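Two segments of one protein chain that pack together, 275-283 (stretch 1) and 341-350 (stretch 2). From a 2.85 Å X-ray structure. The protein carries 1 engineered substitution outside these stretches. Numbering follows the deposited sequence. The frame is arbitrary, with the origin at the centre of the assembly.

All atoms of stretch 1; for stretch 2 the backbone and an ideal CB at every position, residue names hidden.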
# COMPACT_ATOMS: atom_id res chain seq x y z
N GLY A 275 -2.21 1.84 21.95
CA GLY A 275 -2.43 3.10 21.28
C GLY A 275 -3.71 3.08 20.46
O GLY A 275 -4.71 2.51 20.88
N ARG A 276 -3.67 3.72 19.29
CA ARG A 276 -4.82 3.74 18.39
C ARG A 276 -4.50 3.06 17.07
O ARG A 276 -3.60 3.49 16.35
CB ARG A 276 -5.26 5.18 18.12
CG ARG A 276 -5.86 5.90 19.31
CD ARG A 276 -6.48 7.23 18.89
NE ARG A 276 -7.62 7.04 18.00
CZ ARG A 276 -7.54 7.07 16.67
NH1 ARG A 276 -6.37 7.28 16.07
NH2 ARG A 276 -8.63 6.89 15.94
N SER A 277 -5.25 2.02 16.74
CA SER A 277 -5.05 1.33 15.47
C SER A 277 -6.08 1.77 14.44
O SER A 277 -7.29 1.73 14.71
CB SER A 277 -5.09 -0.19 15.65
OG SER A 277 -4.67 -0.86 14.48
N MET A 278 -5.61 2.19 13.28
CA MET A 278 -6.49 2.70 12.23
C MET A 278 -6.17 2.09 10.87
O MET A 278 -5.20 2.48 10.22
CB MET A 278 -6.38 4.23 12.16
CG MET A 278 -7.33 4.88 11.17
SD MET A 278 -7.11 6.66 11.10
CE MET A 278 -7.20 7.08 12.84
N PHE A 279 -6.98 1.13 10.45
CA PHE A 279 -6.80 0.51 9.14
C PHE A 279 -7.62 1.24 8.09
O PHE A 279 -8.84 1.13 8.04
CB PHE A 279 -7.20 -0.97 9.19
CG PHE A 279 -6.25 -1.82 10.00
CD1 PHE A 279 -6.34 -1.85 11.38
CD2 PHE A 279 -5.28 -2.57 9.37
CE1 PHE A 279 -5.47 -2.62 12.12
CE2 PHE A 279 -4.41 -3.35 10.11
CZ PHE A 279 -4.50 -3.37 11.49
N ILE A 280 -6.93 2.00 7.23
CA ILE A 280 -7.60 2.85 6.27
C ILE A 280 -7.51 2.31 4.84
O ILE A 280 -6.46 1.84 4.41
CB ILE A 280 -7.02 4.28 6.29
CG1 ILE A 280 -6.66 4.69 7.72
CG2 ILE A 280 -8.00 5.27 5.67
CD1 ILE A 280 -6.03 6.06 7.82
N LYS A 281 -8.63 2.38 4.13
CA LYS A 281 -8.68 1.98 2.73
C LYS A 281 -8.89 3.20 1.84
O LYS A 281 -9.89 3.91 1.98
CB LYS A 281 -9.80 0.95 2.51
CG LYS A 281 -9.83 0.34 1.11
CD LYS A 281 -10.53 1.24 0.11
CE LYS A 281 -12.02 1.34 0.38
NZ LYS A 281 -12.71 2.22 -0.60
N LEU A 282 -7.96 3.44 0.93
CA LEU A 282 -8.03 4.60 0.05
C LEU A 282 -8.22 4.20 -1.41
O LEU A 282 -7.34 3.57 -2.00
CB LEU A 282 -6.76 5.46 0.18
CG LEU A 282 -6.57 6.28 1.46
CD1 LEU A 282 -6.34 5.38 2.66
CD2 LEU A 282 -5.40 7.24 1.28
N GLU A 283 -9.36 4.57 -1.98
CA GLU A 283 -9.60 4.29 -3.40
C GLU A 283 -9.67 5.56 -4.23
O GLU A 283 -10.23 6.58 -3.80
CB GLU A 283 -10.86 3.44 -3.59
CG GLU A 283 -12.16 4.18 -3.34
CD GLU A 283 -13.33 3.53 -4.05
OE1 GLU A 283 -13.10 2.78 -5.02
OE2 GLU A 283 -14.49 3.79 -3.64
N UNK A 341 -12.43 14.39 4.83
CA UNK A 341 -12.98 13.68 5.98
C UNK A 341 -11.92 12.78 6.59
O UNK A 341 -11.81 12.67 7.82
CB UNK A 341 -14.21 12.86 5.58
N UNK A 342 -11.12 12.15 5.74
CA UNK A 342 -10.01 11.32 6.21
C UNK A 342 -8.96 12.15 6.93
O UNK A 342 -8.54 11.81 8.05
CB UNK A 342 -9.37 10.57 5.04
N UNK A 343 -8.53 13.24 6.30
CA UNK A 343 -7.57 14.14 6.92
C UNK A 343 -8.04 14.55 8.31
O UNK A 343 -7.40 14.24 9.32
CB UNK A 343 -7.35 15.38 6.05
N UNK A 344 -9.18 15.23 8.35
CA UNK A 344 -9.75 15.71 9.60
C UNK A 344 -10.02 14.56 10.56
O UNK A 344 -10.03 14.75 11.78
CB UNK A 344 -11.04 16.49 9.33
N UNK A 345 -10.24 13.36 10.03
CA UNK A 345 -10.52 12.21 10.88
C UNK A 345 -9.24 11.72 11.56
O UNK A 345 -9.26 11.38 12.74
CB UNK A 345 -11.15 11.08 10.06
N UNK A 346 -8.14 11.69 10.82
CA UNK A 346 -6.86 11.29 11.40
C UNK A 346 -6.34 12.39 12.33
O UNK A 346 -5.80 12.10 13.39
CB UNK A 346 -5.84 10.99 10.30
N UNK A 347 -6.52 13.64 11.92
CA UNK A 347 -6.07 14.77 12.74
C UNK A 347 -6.90 14.87 14.01
O UNK A 347 -6.38 15.17 15.08
CB UNK A 347 -6.15 16.08 11.95
N UNK A 348 -8.20 14.61 13.88
CA UNK A 348 -9.10 14.62 15.03
C UNK A 348 -9.06 13.28 15.76
O UNK A 348 -9.70 13.11 16.79
CB UNK A 348 -10.53 14.94 14.59
N UNK A 349 -8.32 12.33 15.21
CA UNK A 349 -8.18 11.02 15.82
C UNK A 349 -6.81 10.83 16.45
O UNK A 349 -6.58 9.86 17.18
CB UNK A 349 -8.43 9.93 14.78
N UNK A 350 -5.91 11.76 16.18
CA UNK A 350 -4.54 11.67 16.67
C UNK A 350 -4.37 12.31 18.04
O UNK A 350 -4.04 11.64 19.01
CB UNK A 350 -3.58 12.33 15.67

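Stretch 2 is a helix that runs alongside strand 276-283 in nearly antiparallel direction (169°), the axes approaching to 10.8 Å. Alternate strand residues R276, M278 and I280 direct their CA-to-CB bonds at the helix, so they supply most of the surface that the facing helical positions meet; the end of L282 adds to it.

Position 341 has nothing of stretch 1 within 5.5 Å of its ideal CB, so polar, charged or small side chains are all compatible with the strand there; the residue is T341, which makes no contact.

At 342 the CA-to-CB bond points toward the strand, yet the ideal CB still lies beyond 5.5 Å of any strand atom. The gap is bounded by the aliphatic side chains of I280 and L282, and a branched or long apolar residue such as leucine, isoleucine or methionine could bridge it. The deposited residue is L342, with chi1 t and chi2 p. Its CD1 lies 3.6 Å from I280 CG2, and its CD2, 3.9 Å from L282 CG, also packs against I280.

Positions 343 and 344 are out of reach of the strand, and polar or charged side chains would be accommodated as readily as others. They are K343 and K344, both extended beyond CB and both without contact to stretch 1.

Position 345 points sideways, with no strand atom near its ideal CB; a side chain of almost any kind fits, and an apolar one could reach toward M278. I345 occupies it, and its closest approach is I345 CG2 to M278 SD, 4.8 Å.

At 346 the bond is again sideways, but the ideal CB is 4.6 Å from M278 SD, and I280 CD1 also lies on this side. A medium-sized apolar residue, valine, leucine or isoleucine, would suit the apolar surroundings. I346 places CG2 3.8 Å from M278 SD and 4.2 Å from I280 CD1, whereas the end of its side chain leads away from the strand.

Positions 347 and 348 are out of reach, so polar, charged or small side chains are equally compatible with stretch 1. They are E347 and E348.

Position 349 is the most restrictive. Its ideal CB, directed toward the strand, would sit 3.3 Å from R276 NH2, 3.7 Å from M278 CE and 2.6 Å from I345 O. With phi/psi of -107/-10, the backbone angles alone do not demand glycine, but the crowding favours it strongly. G349 lets the arginine lie close: G349 O sits over one face of the guanidinium, 2.8 Å from R276 NH1, at an angle too poor for a hydrogen bond.

At 350 the CA-to-CB bond points away, leaving polar, charged or small side chains all possible. A350 CB comes no nearer than 5.8 Å, to R276 NH1.

Stretch 2 (341-350) TLKKIIEEGA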
# COMPACT_ATOMS: atom_id res chain seq x y z
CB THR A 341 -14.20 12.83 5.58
OG1 THR A 341 -15.14 13.64 4.85
CG2 THR A 341 -14.88 12.27 6.81
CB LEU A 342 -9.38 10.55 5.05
CG LEU A 342 -8.17 9.68 5.41
CD1 LEU A 342 -8.47 8.76 6.59
CD2 LEU A 342 -7.70 8.87 4.21
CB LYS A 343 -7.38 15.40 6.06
CG LYS A 343 -6.85 15.14 4.66
CD LYS A 343 -6.85 16.43 3.85
CE LYS A 343 -6.21 16.23 2.50
NZ LYS A 343 -6.32 17.45 1.65
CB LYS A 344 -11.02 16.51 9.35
CG LYS A 344 -10.80 17.80 8.57
CD LYS A 344 -12.07 18.62 8.49
CE LYS A 344 -11.82 19.94 7.78
NZ LYS A 344 -13.03 20.81 7.75
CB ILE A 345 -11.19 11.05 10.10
CG1 ILE A 345 -12.26 10.39 10.97
CG2 ILE A 345 -10.17 10.03 9.63
CD1 ILE A 345 -12.92 9.20 10.31
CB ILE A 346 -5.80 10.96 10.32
CG1 ILE A 346 -5.31 12.22 9.61
CG2 ILE A 346 -6.34 9.94 9.32
CD1 ILE A 346 -4.20 11.97 8.61
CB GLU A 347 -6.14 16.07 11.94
CG GLU A 347 -5.29 16.09 10.68
CD GLU A 347 -3.83 15.79 10.96
OE1 GLU A 347 -3.36 16.13 12.07
OE2 GLU A 347 -3.15 15.23 10.07
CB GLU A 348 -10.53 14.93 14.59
CG GLU A 348 -10.75 16.34 14.10
CD GLU A 348 -12.13 16.54 13.51
OE1 GLU A 348 -13.04 15.74 13.83
OE2 GLU A 348 -12.31 17.49 12.72
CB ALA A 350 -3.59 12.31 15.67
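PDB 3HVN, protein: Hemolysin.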